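Local coordinates for protein alcohol dehydrogenase (PDB 2EIH) that probably works as a zinc-containing, NAD-dependent oxidoreductase that interconverts alcohols and the matching carbonyl compounds, at residues L61-S66 / Y110-E115; I87-S92 / S289-K294. All coordinates share one frame; numbering follows the deposited sequence.

Contact 1. Residues L61-S66 / Y110-E115; sequences LGADGS and YQILGE
The Gly62-Ala63 and Leu113-Gly114 peptide groups lie face to face, their planes about 18° apart. Their C=O bonds point in nearly opposite directions. Gly62 O sits over the face of the other group, 3.6 Å from Leu113 C. Each oxygen also meets a carbon beyond its end. Ala63 CB lies 3.1 Å from Leu113 O, and Leu113 CG lies 3.5 Å from Gly62 O. Leu113 CG is anti to the backbone N (chi1 179°), which turns it toward that oxygen. Ala63 CB also touches Ile112 CG2 at 3.8 Å.

Residues 112-115 form a type II beta turn closed by Glu115 N to Ile112 O, 2.8 Å. The Glu115 carboxylate folds back, and OE2 accepts Ile112 N at 3.2 Å, nearly along the C-O axis. Gly114 fills the third turn position. A CB there would clash with Gly62 O, and Gly114 CA instead makes a CA-H...O contact with that oxygen. Pro89 of the neighbouring strand packs on Ala63 and Ile112, within the GroES-like domain. Gly114 O bonds to His59 NE2.

The two carbonyl oxygens are 3.4 Å apart and both are acceptors. Their opposed dipoles probably offset this repulsion. The segments meet through carbonyl and apolar contacts.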
loop_
_atom_site.group_PDB
_atom_site.type_symbol
_atom_site.label_atom_id
_atom_site.label_comp_id
_atom_site.label_asym_id
_atom_site.label_seq_id
_atom_site.Cartn_x
_atom_site.Cartn_y
_atom_site.Cartn_z
ATOM N N LEU A 61 21.470 14.307 29.427
ATOM C CA LEU A 61 20.617 13.304 28.831
ATOM C C LEU A 61 19.198 13.859 28.708
ATOM O O LEU A 61 18.940 15.004 29.083
ATOM C CB LEU A 61 20.618 12.057 29.717
ATOM C CG LEU A 61 21.983 11.426 30.026
ATOM C CD1 LEU A 61 21.822 10.318 31.077
ATOM C CD2 LEU A 61 22.596 10.847 28.752
ATOM N N GLY A 62 18.282 13.045 28.186
ATOM C CA GLY A 62 16.896 13.469 28.062
ATOM C C GLY A 62 16.343 13.682 26.663
ATOM O O GLY A 62 16.680 14.662 25.987
ATOM N N ALA A 63 15.480 12.771 26.224
ATOM C CA ALA A 63 14.871 12.895 24.906
ATOM C C ALA A 63 13.436 13.411 25.052
ATOM O O ALA A 63 12.997 14.283 24.302
ATOM C CB ALA A 63 14.891 11.540 24.178
ATOM N N ASP A 64 12.716 12.880 26.032
ATOM C CA ASP A 64 11.341 13.292 26.283
ATOM C C ASP A 64 11.255 14.485 27.226
ATOM O O ASP A 64 11.992 14.573 28.212
ATOM C CB ASP A 64 10.559 12.145 26.899
ATOM C CG ASP A 64 9.793 11.370 25.878
ATOM O OD1 ASP A 64 9.590 10.159 26.100
ATOM O OD2 ASP A 64 9.379 11.982 24.862
ATOM N N GLY A 65 10.334 15.394 26.937
ATOM C CA GLY A 65 10.177 16.544 27.793
ATOM C C GLY A 65 8.952 17.366 27.472
ATOM O O GLY A 65 8.416 17.331 26.362
ATOM N N SER A 66 8.487 18.106 28.467
ATOM C CA SER A 66 7.346 18.983 28.274
ATOM C C SER A 66 7.656 20.237 29.045
ATOM O O SER A 66 8.460 20.214 29.963
ATOM C CB SER A 66 6.051 18.338 28.784
ATOM O OG SER A 66 6.116 18.082 30.163
ATOM N N TYR A 110 20.185 11.568 11.399
ATOM C CA TYR A 110 19.153 11.473 12.414
ATOM C C TYR A 110 19.719 11.391 13.814
ATOM O O TYR A 110 20.673 10.658 14.068
ATOM C CB TYR A 110 18.279 10.252 12.164
ATOM C CG TYR A 110 17.081 10.170 13.077
ATOM C CD1 TYR A 110 16.863 9.042 13.865
ATOM C CD2 TYR A 110 16.148 11.202 13.122
ATOM C CE1 TYR A 110 15.743 8.936 14.677
ATOM C CE2 TYR A 110 15.021 11.117 13.923
ATOM C CZ TYR A 110 14.816 9.975 14.700
ATOM O OH TYR A 110 13.676 9.859 15.468
ATOM N N GLN A 111 19.113 12.143 14.724
ATOM C CA GLN A 111 19.552 12.155 16.106
ATOM C C GLN A 111 18.406 12.366 17.074
ATOM O O GLN A 111 17.527 13.211 16.868
ATOM C CB GLN A 111 20.571 13.255 16.313
ATOM C CG GLN A 111 21.977 12.796 16.151
ATOM C CD GLN A 111 22.948 13.923 16.392
ATOM O OE1 GLN A 111 22.743 14.748 17.292
ATOM N NE2 GLN A 111 24.020 13.968 15.600
ATOM N N ILE A 112 18.421 11.590 18.144
ATOM C CA ILE A 112 17.387 11.718 19.149
ATOM C C ILE A 112 17.904 12.680 20.207
ATOM O O ILE A 112 19.039 12.549 20.667
ATOM C CB ILE A 112 17.077 10.361 19.797
ATOM C CG1 ILE A 112 16.901 9.295 18.705
ATOM C CG2 ILE A 112 15.816 10.468 20.629
ATOM C CD1 ILE A 112 16.616 7.907 19.233
ATOM N N LEU A 113 17.086 13.666 20.569
ATOM C CA LEU A 113 17.469 14.640 21.585
ATOM C C LEU A 113 18.046 13.904 22.797
ATOM O O LEU A 113 17.506 12.884 23.231
ATOM C CB LEU A 113 16.248 15.467 22.008
ATOM C CG LEU A 113 16.447 16.530 23.093
ATOM C CD1 LEU A 113 17.510 17.505 22.649
ATOM C CD2 LEU A 113 15.145 17.254 23.366
ATOM N N GLY A 114 19.156 14.411 23.323
ATOM C CA GLY A 114 19.783 13.792 24.483
ATOM C C GLY A 114 20.749 12.659 24.166
ATOM O O GLY A 114 21.494 12.191 25.030
ATOM N N GLU A 115 20.739 12.215 22.918
ATOM C CA GLU A 115 21.621 11.137 22.506
ATOM C C GLU A 115 23.001 11.671 22.127
ATOM O O GLU A 115 24.019 11.026 22.380
ATOM C CB GLU A 115 21.015 10.393 21.321
ATOM C CG GLU A 115 21.801 9.175 20.893
ATOM C CD GLU A 115 21.293 8.596 19.596
ATOM O OE1 GLU A 115 21.836 7.557 19.166
ATOM O OE2 GLU A 115 20.362 9.181 19.000
#

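Contact 2. Residues I87-S92 / S289-K294; sequences INPGLS and STMASK
Lys294 reaches Gly90 and Ser92 across the meeting of two domains. Residues 87-92 end a strand of the GroES-like domain. Residues 289-294 follow the last strand of the six-stranded parallel sheet of the Rossmann fold. The touching parts run about 92° apart.

The charged and polar bonds centre on Lys294 NZ. It donates to Ser92 OG at 3.0 Å and to Gly90 O at 3.1 Å, standing 59° out of that carbonyl plane. It also forms a salt bridge with Asp104. The chain bends at its end; chi4, at -68°, sets NZ between these partners. An alanine here would probably leave the Asp104 carboxylate without its positive mate and open a gap beside Asn88 and Gly90. On the backbone side, Asn88 ND2 donates to Lys294 O at 3.3 Å, with the acceptor close to the amide plane. The amide oxygen, OD1, lies against Lys294 CG at 3.4 Å.

One apolar contact flanks these bonds: Met291 CE presses on Pro89 CG at 3.4 Å, tighter than usual for two carbons. Leu100 of a neighbouring subunit packs on Lys294.

A water completes the polar cluster: it accepts from Lys294 NZ at 3.1 Å and from Ser92 N at 2.9 Å.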
loop_
_atom_site.group_PDB
_atom_site.type_symbol
_atom_site.label_atom_id
_atom_site.label_comp_id
_atom_site.label_asym_id
_atom_site.label_seq_id
_atom_site.Cartn_x
_atom_site.Cartn_y
_atom_site.Cartn_z
ATOM N N ILE A 87 7.919 17.945 23.538
ATOM C CA ILE A 87 9.020 17.840 22.595
ATOM C C ILE A 87 8.875 16.627 21.689
ATOM O O ILE A 87 8.445 15.572 22.130
ATOM C CB ILE A 87 10.336 17.742 23.385
ATOM C CG1 ILE A 87 10.618 19.086 24.077
ATOM C CG2 ILE A 87 11.454 17.251 22.490
ATOM C CD1 ILE A 87 11.684 19.010 25.129
ATOM N N ASN A 88 9.218 16.804 20.416
ATOM C CA ASN A 88 9.192 15.745 19.392
ATOM C C ASN A 88 10.692 15.422 19.356
ATOM O O ASN A 88 11.460 16.136 18.722
ATOM C CB ASN A 88 8.754 16.339 18.050
ATOM C CG ASN A 88 8.045 15.337 17.161
ATOM O OD1 ASN A 88 8.536 14.232 16.929
ATOM N ND2 ASN A 88 6.899 15.734 16.628
ATOM N N PRO A 89 11.117 14.339 20.022
ATOM C CA PRO A 89 12.521 13.920 20.109
ATOM C C PRO A 89 13.308 13.625 18.835
ATOM O O PRO A 89 14.525 13.416 18.896
ATOM C CB PRO A 89 12.456 12.728 21.053
ATOM C CG PRO A 89 11.152 12.114 20.700
ATOM C CD PRO A 89 10.218 13.279 20.504
ATOM N N GLY A 90 12.647 13.643 17.679
ATOM C CA GLY A 90 13.342 13.351 16.432
ATOM C C GLY A 90 14.061 14.515 15.773
ATOM O O GLY A 90 13.427 15.468 15.318
ATOM N N LEU A 91 15.386 14.434 15.713
ATOM C CA LEU A 91 16.193 15.479 15.081
ATOM C C LEU A 91 16.814 15.009 13.764
ATOM O O LEU A 91 17.499 13.987 13.710
ATOM C CB LEU A 91 17.303 15.946 16.019
ATOM C CG LEU A 91 16.874 16.817 17.198
ATOM C CD1 LEU A 91 15.879 16.055 18.057
ATOM C CD2 LEU A 91 18.099 17.195 18.014
ATOM N N SER A 92 16.574 15.774 12.710
ATOM C CA SER A 92 17.086 15.457 11.388
ATOM C C SER A 92 17.513 16.751 10.705
ATOM O O SER A 92 17.350 17.839 11.269
ATOM C CB SER A 92 15.997 14.760 10.566
ATOM O OG SER A 92 14.803 15.533 10.559
ATOM N N SER A 289 12.020 -1.778 14.265
ATOM C CA SER A 289 11.480 -0.437 14.258
ATOM C C SER A 289 12.056 0.452 15.347
ATOM O O SER A 289 12.050 0.101 16.524
ATOM C CB SER A 289 9.957 -0.485 14.394
ATOM O OG SER A 289 9.410 0.819 14.625
ATOM N N THR A 290 12.561 1.606 14.946
ATOM C CA THR A 290 13.115 2.549 15.900
ATOM C C THR A 290 12.424 3.871 15.671
ATOM O O THR A 290 12.420 4.388 14.560
ATOM C CB THR A 290 14.642 2.715 15.720
ATOM O OG1 THR A 290 15.306 1.476 16.019
ATOM C CG2 THR A 290 15.173 3.788 16.664
ATOM N N MET A 291 11.815 4.401 16.724
ATOM C CA MET A 291 11.108 5.677 16.636
ATOM C C MET A 291 10.030 5.689 15.535
ATOM O O MET A 291 9.431 4.658 15.225
ATOM C CB MET A 291 12.117 6.809 16.404
ATOM C CG MET A 291 12.918 7.217 17.652
ATOM S SD MET A 291 11.965 8.103 18.932
ATOM C CE MET A 291 12.057 9.813 18.373
ATOM N N ALA A 292 9.778 6.861 14.964
ATOM C CA ALA A 292 8.778 7.010 13.919
ATOM C C ALA A 292 8.942 8.383 13.298
ATOM O O ALA A 292 9.800 9.163 13.711
ATOM C CB ALA A 292 7.378 6.872 14.501
ATOM N N SER A 293 8.121 8.673 12.297
ATOM C CA SER A 293 8.163 9.963 11.624
ATOM C C SER A 293 7.595 11.043 12.546
ATOM O O SER A 293 6.599 10.814 13.235
ATOM C CB SER A 293 7.344 9.901 10.335
ATOM O OG SER A 293 7.237 11.183 9.760
ATOM N N LYS A 294 8.226 12.212 12.560
ATOM C CA LYS A 294 7.758 13.310 13.397
ATOM C C LYS A 294 6.292 13.650 13.179
ATOM O O LYS A 294 5.604 14.083 14.096
ATOM C CB LYS A 294 8.588 14.565 13.143
ATOM C CG LYS A 294 9.936 14.576 13.796
ATOM C CD LYS A 294 10.505 15.990 13.795
ATOM C CE LYS A 294 11.256 16.297 12.508
ATOM N NZ LYS A 294 12.501 15.481 12.411
HETATM O O HOH W 1 14.443 17.699 13.281
#

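The centres of the two contacts are 9 Å apart, and strand 84-91 joins them. It runs antiparallel to both partners from contact 1. Gly65 O and Ile87 N lie 2.9 Å apart, and Gln111 N and Leu91 O 2.7 Å apart; both are probable hydrogen bonds. The Tyr110 side chain also reaches the second domain, with OH 3.3 Å from Met291 CE. Contact 1 stays inside the GroES-like domain, whereas contact 2 ties that domain to the Rossmann part. Contact 2 lies nearer the zinc held by Cys93, Cys96, Cys99 and Cys107. The Ser92 side chain is about 4 Å from the metal, and that of Ile112 about 13 Å.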